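Local coordinates for protein yojF (Bacillus subtilis, PDB 1NJH), which is of unknown function but, as a DUF1806 family member, forms a small, largely antiparallel beta fold that pairs with a second copy of itself, at residues S15-Y19 with Y57-I62; I79-L84 with A107-Q111. Where two conformers were deposited one is given. Residue numbers count along the deposited sequence, not the author numbering.

Interaction 1. Residues S15-Y19 with Y57-I62; sequences SLERY and YHQAKI
A helix end lies against a chain that turns a corner at His58 into strand. Helical Leu16 (phi/psi -63/-45) faces Ala60 (CA to CA 6.3 Å); Tyr19 and Tyr57 are nearest at the other end (CA to CA 8.0 Å). Leu16 (m, t) and the Tyr57 ring are the two bumps. Leu16 CB meets Ala60 CB at 3.9 Å, where the short methyl leaves a hollow, and Leu16 CD1 reaches Ile62 CB at 4.2 Å. Tyr57, chi1 p, extends its ring to the last helical turn, where OH donates a hydrogen bond to Leu16 O (2.7 Å) and lies 3.2 Å from Tyr19 CB. Tyr19 O sits over one face of that ring and accepts from a water (2.8 Å) that accepts from Tyr57 N (2.9 Å). This is helix-on-sheet packing with a hydroxyl-to-carbonyl hydrogen bond. Gln13 hydrogen-bonds to Ala60 O and Ile62 N, Leu16 and Tyr19 touch Leu95 of strand 95-101, and strand 59-62 pairs antiparallel with strand 68-74, where Ala60 touches Leu72 and Ile62 touches Tyr68 and Val70.

Interaction 2. Residues I79-L84 with A107-Q111; sequences IYAEGL and AISLQ
Both segments are extended and cross at 114° between their N-to-C directions, with the axes approaching to 7.1 Å. No hydrogen bond joins them; they meet through apolar side chains and, near Gly83, through two carbonyl oxygens that touch Ile108. The nearest CA pairs are Ala81 with Leu110 (7.0 Å) and Leu84 with Ile108 (7.1 Å). Strand 79-84 is interrupted by a G1 beta bulge: Gly83 (phi/psi 94/15) and Leu84 (-78/133) both face Tyr68 of strand 68-74. At the backbone angles of Gly83 a CB would jam against the preceding carbonyl oxygen, and it would also point toward Ile108. Glu82 OE1 accepts from Gly83 N at 2.6 Å.

Ile79 and Ala81 point toward the other strand, as do Ile108 and Leu110. Ile108 (t, t) extends into the space left by the small residues, its CD1 3.6 Å from Ala81 CB and 3.6 Å from Glu82 O, while its CG2 meets Leu84 CD2 at 3.9 Å and Gly83 O at 3.9 Å. Leu110 (t, p) spans Ala81 and Ile79, CD2 to Ala81 CB at 4.1 Å and CD1 to Ile79 CG2 at 4.2 Å. The Ala81 methyl thus touches both. Leu110 also touches Ile26, Leu28 and Met97, whereas Ile79 and Ile108 pack on Ile50 and Val47 of the second subunit.

The strand pairings run in a circuit, 24-32, 45-63, 68-74, 78-89, 95-101, 106-113 and back to 24-32, so the antiparallel sheet closes into a barrel-like ring. Strands 79-84 and 107-111, not adjacent in it, pack face to face across its apolar interior.

Interactions 1 and 2 follow in series along the chain and do not touch: their centres are 14 Å apart and their nearest atoms about 6 Å. Strand 68-74 connects them, pairing with strand 45-63 of interaction 1 and with strand 78-89 of interaction 2; Val70, for example, touches Ile62, Leu84 and Leu110. Ile7 likewise meets both Ile62 and Leu84. Interaction 1 packs the helix on this sheet, away from the subunit interface, whereas interaction 2 lies deeper in the chain and adjoins the second subunit, where the sheet continues through Ile79 and Tyr80. The function is unknown, and no site is assigned to either contact; an isopropyl alcohol about 4 Å from the Lys61 side chain probably came from crystallisation.

Interaction 1. Residues S15-Y19 with Y57-I62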
loop_
_atom_site.group_PDB
_atom_site.type_symbol
_atom_site.label_atom_id
_atom_site.label_comp_id
_atom_site.label_asym_id
_atom_site.label_seq_id
_atom_site.Cartn_x
_atom_site.Cartn_y
_atom_site.Cartn_z
ATOM N N SER A 15 -10.690 5.486 17.563
ATOM C CA SER A 15 -9.283 5.813 17.352
ATOM C C SER A 15 -9.046 6.400 15.954
ATOM O O SER A 15 -8.259 7.336 15.783
ATOM C CB SER A 15 -8.425 4.557 17.543
ATOM O OG SER A 15 -7.045 4.859 17.415
ATOM N N LEU A 16 -9.730 5.852 14.954
ATOM C CA LEU A 16 -9.577 6.352 13.592
ATOM C C LEU A 16 -10.048 7.799 13.493
ATOM O O LEU A 16 -9.377 8.636 12.898
ATOM C CB LEU A 16 -10.358 5.485 12.596
ATOM C CG LEU A 16 -9.895 4.041 12.355
ATOM C CD1 LEU A 16 -10.969 3.286 11.553
ATOM C CD2 LEU A 16 -8.574 4.009 11.582
ATOM N N GLU A 17 -11.201 8.101 14.083
ATOM C CA GLU A 17 -11.733 9.458 14.025
ATOM C C GLU A 17 -10.799 10.436 14.731
ATOM O O GLU A 17 -10.777 11.627 14.425
ATOM C CB GLU A 17 -13.135 9.475 14.647
ATOM C CG GLU A 17 -14.006 8.404 14.025
ATOM C CD GLU A 17 -15.397 8.308 14.607
ATOM O OE1 GLU A 17 -15.565 8.572 15.818
ATOM O OE2 GLU A 17 -16.318 7.933 13.851
ATOM N N ARG A 18 -10.016 9.911 15.664
ATOM C CA ARG A 18 -9.064 10.709 16.420
ATOM C C ARG A 18 -8.014 11.338 15.501
ATOM O O ARG A 18 -7.658 12.506 15.658
ATOM C CB ARG A 18 -8.373 9.817 17.452
ATOM C CG ARG A 18 -7.401 10.521 18.382
ATOM C CD ARG A 18 -6.539 9.493 19.102
ATOM N NE ARG A 18 -7.343 8.406 19.658
ATOM C CZ ARG A 18 -6.843 7.265 20.123
ATOM N NH1 ARG A 18 -5.535 7.054 20.101
ATOM N NH2 ARG A 18 -7.654 6.332 20.604
ATOM N N TYR A 19 -7.535 10.559 14.533
ATOM C CA TYR A 19 -6.500 11.015 13.604
ATOM C C TYR A 19 -7.033 11.675 12.338
ATOM O O TYR A 19 -6.250 12.068 11.477
ATOM C CB TYR A 19 -5.605 9.847 13.168
ATOM C CG TYR A 19 -4.929 9.103 14.287
ATOM C CD1 TYR A 19 -3.780 9.601 14.897
ATOM C CD2 TYR A 19 -5.446 7.892 14.743
ATOM C CE1 TYR A 19 -3.163 8.902 15.942
ATOM C CE2 TYR A 19 -4.844 7.195 15.779
ATOM C CZ TYR A 19 -3.706 7.704 16.375
ATOM O OH TYR A 19 -3.140 7.011 17.421
ATOM N N TYR A 57 -6.762 12.266 6.137
ATOM C CA TYR A 57 -8.040 11.675 5.734
ATOM C C TYR A 57 -9.182 12.363 6.464
ATOM O O TYR A 57 -9.039 12.752 7.630
ATOM C CB TYR A 57 -8.047 10.151 5.984
ATOM C CG TYR A 57 -7.845 9.700 7.412
ATOM C CD1 TYR A 57 -8.913 9.643 8.309
ATOM C CD2 TYR A 57 -6.601 9.220 7.840
ATOM C CE1 TYR A 57 -8.753 9.107 9.591
ATOM C CE2 TYR A 57 -6.430 8.680 9.121
ATOM C CZ TYR A 57 -7.508 8.626 9.982
ATOM O OH TYR A 57 -7.370 8.073 11.226
ATOM N N HIS A 58 -10.321 12.517 5.783
ATOM C CA HIS A 58 -11.471 13.195 6.391
ATOM C C HIS A 58 -12.631 12.296 6.810
ATOM O O HIS A 58 -13.498 12.708 7.587
ATOM C CB HIS A 58 -11.965 14.325 5.475
ATOM C CG HIS A 58 -11.952 13.986 4.015
ATOM N ND1 HIS A 58 -13.044 13.458 3.359
ATOM C CD2 HIS A 58 -10.979 14.110 3.080
ATOM C CE1 HIS A 58 -12.745 13.274 2.086
ATOM N NE2 HIS A 58 -11.497 13.661 1.889
ATOM N N GLN A 59 -12.658 11.079 6.287
ATOM C CA GLN A 59 -13.672 10.094 6.656
ATOM C C GLN A 59 -12.919 8.787 6.865
ATOM O O GLN A 59 -11.931 8.512 6.176
ATOM C CB GLN A 59 -14.732 9.940 5.564
ATOM C CG GLN A 59 -15.765 11.059 5.571
ATOM C CD GLN A 59 -16.605 11.080 6.843
ATOM O OE1 GLN A 59 -17.038 12.144 7.297
ATOM N NE2 GLN A 59 -16.852 9.904 7.413
ATOM N N ALA A 60 -13.371 8.001 7.838
ATOM C CA ALA A 60 -12.729 6.732 8.163
ATOM C C ALA A 60 -13.747 5.802 8.775
ATOM O O ALA A 60 -14.575 6.222 9.588
ATOM C CB ALA A 60 -11.572 6.968 9.153
ATOM N N LYS A 61 -13.693 4.534 8.388
ATOM C CA LYS A 61 -14.619 3.566 8.930
ATOM C C LYS A 61 -14.079 2.154 8.965
ATOM O O LYS A 61 -13.435 1.700 8.018
ATOM C CB LYS A 61 -15.920 3.591 8.118
ATOM C CG LYS A 61 -16.997 2.646 8.637
ATOM C CD LYS A 61 -18.340 2.950 7.991
ATOM C CE LYS A 61 -19.438 1.999 8.470
ATOM N NZ LYS A 61 -19.667 2.071 9.940
ATOM N N ILE A 62 -14.316 1.465 10.079
ATOM C CA ILE A 62 -13.928 0.072 10.182
ATOM C C ILE A 62 -15.249 -0.676 10.039
ATOM O O ILE A 62 -16.243 -0.314 10.676
ATOM C CB ILE A 62 -13.239 -0.265 11.529
ATOM C CG1 ILE A 62 -13.016 -1.778 11.614
ATOM C CG2 ILE A 62 -14.050 0.286 12.697
ATOM C CD1 ILE A 62 -12.076 -2.195 12.741
HETATM O O HOH W 1 -5.676 12.285 8.790
#

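Interaction 2. Residues I79-L84 with A107-Q111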
loop_
_atom_site.group_PDB
_atom_site.type_symbol
_atom_site.label_atom_id
_atom_site.label_comp_id
_atom_site.label_asym_id
_atom_site.label_seq_id
_atom_site.Cartn_x
_atom_site.Cartn_y
_atom_site.Cartn_z
ATOM N N ILE A 79 -7.306 4.705 1.185
ATOM C CA ILE A 79 -6.407 3.741 1.803
ATOM C C ILE A 79 -7.372 2.699 2.340
ATOM O O ILE A 79 -8.342 3.017 3.054
ATOM C CB ILE A 79 -5.587 4.347 2.938
ATOM C CG1 ILE A 79 -4.609 5.365 2.367
ATOM C CG2 ILE A 79 -4.876 3.224 3.712
ATOM C CD1 ILE A 79 -3.747 6.034 3.417
ATOM N N TYR A 80 -7.140 1.449 1.967
ATOM C CA TYR A 80 -8.028 0.375 2.359
ATOM C C TYR A 80 -7.251 -0.888 2.729
ATOM O O TYR A 80 -6.263 -1.236 2.078
ATOM C CB TYR A 80 -8.969 0.109 1.187
ATOM C CG TYR A 80 -9.903 -1.050 1.353
ATOM C CD1 TYR A 80 -11.088 -0.925 2.076
ATOM C CD2 TYR A 80 -9.616 -2.274 0.759
ATOM C CE1 TYR A 80 -11.964 -2.002 2.200
ATOM C CE2 TYR A 80 -10.482 -3.351 0.875
ATOM C CZ TYR A 80 -11.652 -3.212 1.595
ATOM O OH TYR A 80 -12.502 -4.298 1.702
ATOM N N ALA A 81 -7.684 -1.550 3.801
ATOM C CA ALA A 81 -7.040 -2.779 4.270
ATOM C C ALA A 81 -8.128 -3.748 4.731
ATOM O O ALA A 81 -9.013 -3.376 5.502
ATOM C CB ALA A 81 -6.087 -2.481 5.436
ATOM N N GLU A 82 -8.050 -4.988 4.261
ATOM C CA GLU A 82 -9.016 -6.026 4.645
ATOM C C GLU A 82 -8.281 -7.169 5.345
ATOM O O GLU A 82 -7.105 -7.407 5.079
ATOM C CB GLU A 82 -9.725 -6.566 3.399
ATOM C CG GLU A 82 -10.419 -7.926 3.569
ATOM C CD GLU A 82 -11.673 -7.862 4.427
ATOM O OE1 GLU A 82 -11.561 -7.812 5.675
ATOM O OE2 GLU A 82 -12.778 -7.855 3.844
ATOM N N GLY A 83 -8.976 -7.867 6.239
ATOM C CA GLY A 83 -8.372 -8.983 6.946
ATOM C C GLY A 83 -7.773 -8.633 8.291
ATOM O O GLY A 83 -7.000 -9.415 8.839
ATOM N N LEU A 84 -8.118 -7.468 8.824
ATOM C CA LEU A 84 -7.593 -7.041 10.121
ATOM C C LEU A 84 -8.320 -7.757 11.261
ATOM O O LEU A 84 -9.552 -7.829 11.269
ATOM C CB LEU A 84 -7.762 -5.530 10.267
ATOM C CG LEU A 84 -6.998 -4.730 9.197
ATOM C CD1 LEU A 84 -7.396 -3.266 9.301
ATOM C CD2 LEU A 84 -5.474 -4.891 9.365
ATOM N N ALA A 107 -0.549 -12.001 5.434
ATOM C CA ALA A 107 -0.542 -11.117 6.582
ATOM C C ALA A 107 -0.675 -9.682 6.125
ATOM O O ALA A 107 -0.253 -9.318 5.014
ATOM C CB ALA A 107 0.748 -11.287 7.384
ATOM N N ILE A 108 -1.263 -8.869 6.989
ATOM C CA ILE A 108 -1.453 -7.470 6.675
ATOM C C ILE A 108 -1.265 -6.610 7.904
ATOM O O ILE A 108 -1.530 -7.033 9.033
ATOM C CB ILE A 108 -2.848 -7.221 6.082
ATOM C CG1 ILE A 108 -2.997 -5.741 5.725
ATOM C CG2 ILE A 108 -3.926 -7.682 7.073
ATOM C CD1 ILE A 108 -4.110 -5.466 4.764
ATOM N N SER A 109 -0.795 -5.392 7.671
ATOM C CA SER A 109 -0.551 -4.443 8.738
ATOM C C SER A 109 -0.905 -3.043 8.269
ATOM O O SER A 109 -0.532 -2.652 7.164
ATOM C CB SER A 109 0.933 -4.497 9.147
ATOM O OG SER A 109 1.268 -3.436 10.021
ATOM N N LEU A 110 -1.668 -2.318 9.092
ATOM C CA LEU A 110 -2.030 -0.924 8.808
ATOM C C LEU A 110 -1.772 -0.202 10.118
ATOM O O LEU A 110 -2.331 -0.571 11.162
ATOM C CB LEU A 110 -3.504 -0.764 8.394
ATOM C CG LEU A 110 -3.939 0.705 8.199
ATOM C CD1 LEU A 110 -3.151 1.380 7.073
ATOM C CD2 LEU A 110 -5.458 0.761 7.902
ATOM N N GLN A 111 -0.894 0.797 10.076
ATOM C CA GLN A 111 -0.530 1.564 11.262
ATOM C C GLN A 111 -0.626 3.067 10.957
ATOM O O GLN A 111 -0.252 3.511 9.871
ATOM C CB GLN A 111 0.900 1.211 11.684
ATOM C CG GLN A 111 1.214 -0.290 11.738
ATOM C CD GLN A 111 2.598 -0.548 12.322
ATOM O OE1 GLN A 111 3.495 0.276 12.177
ATOM N NE2 GLN A 111 2.772 -1.685 12.977
#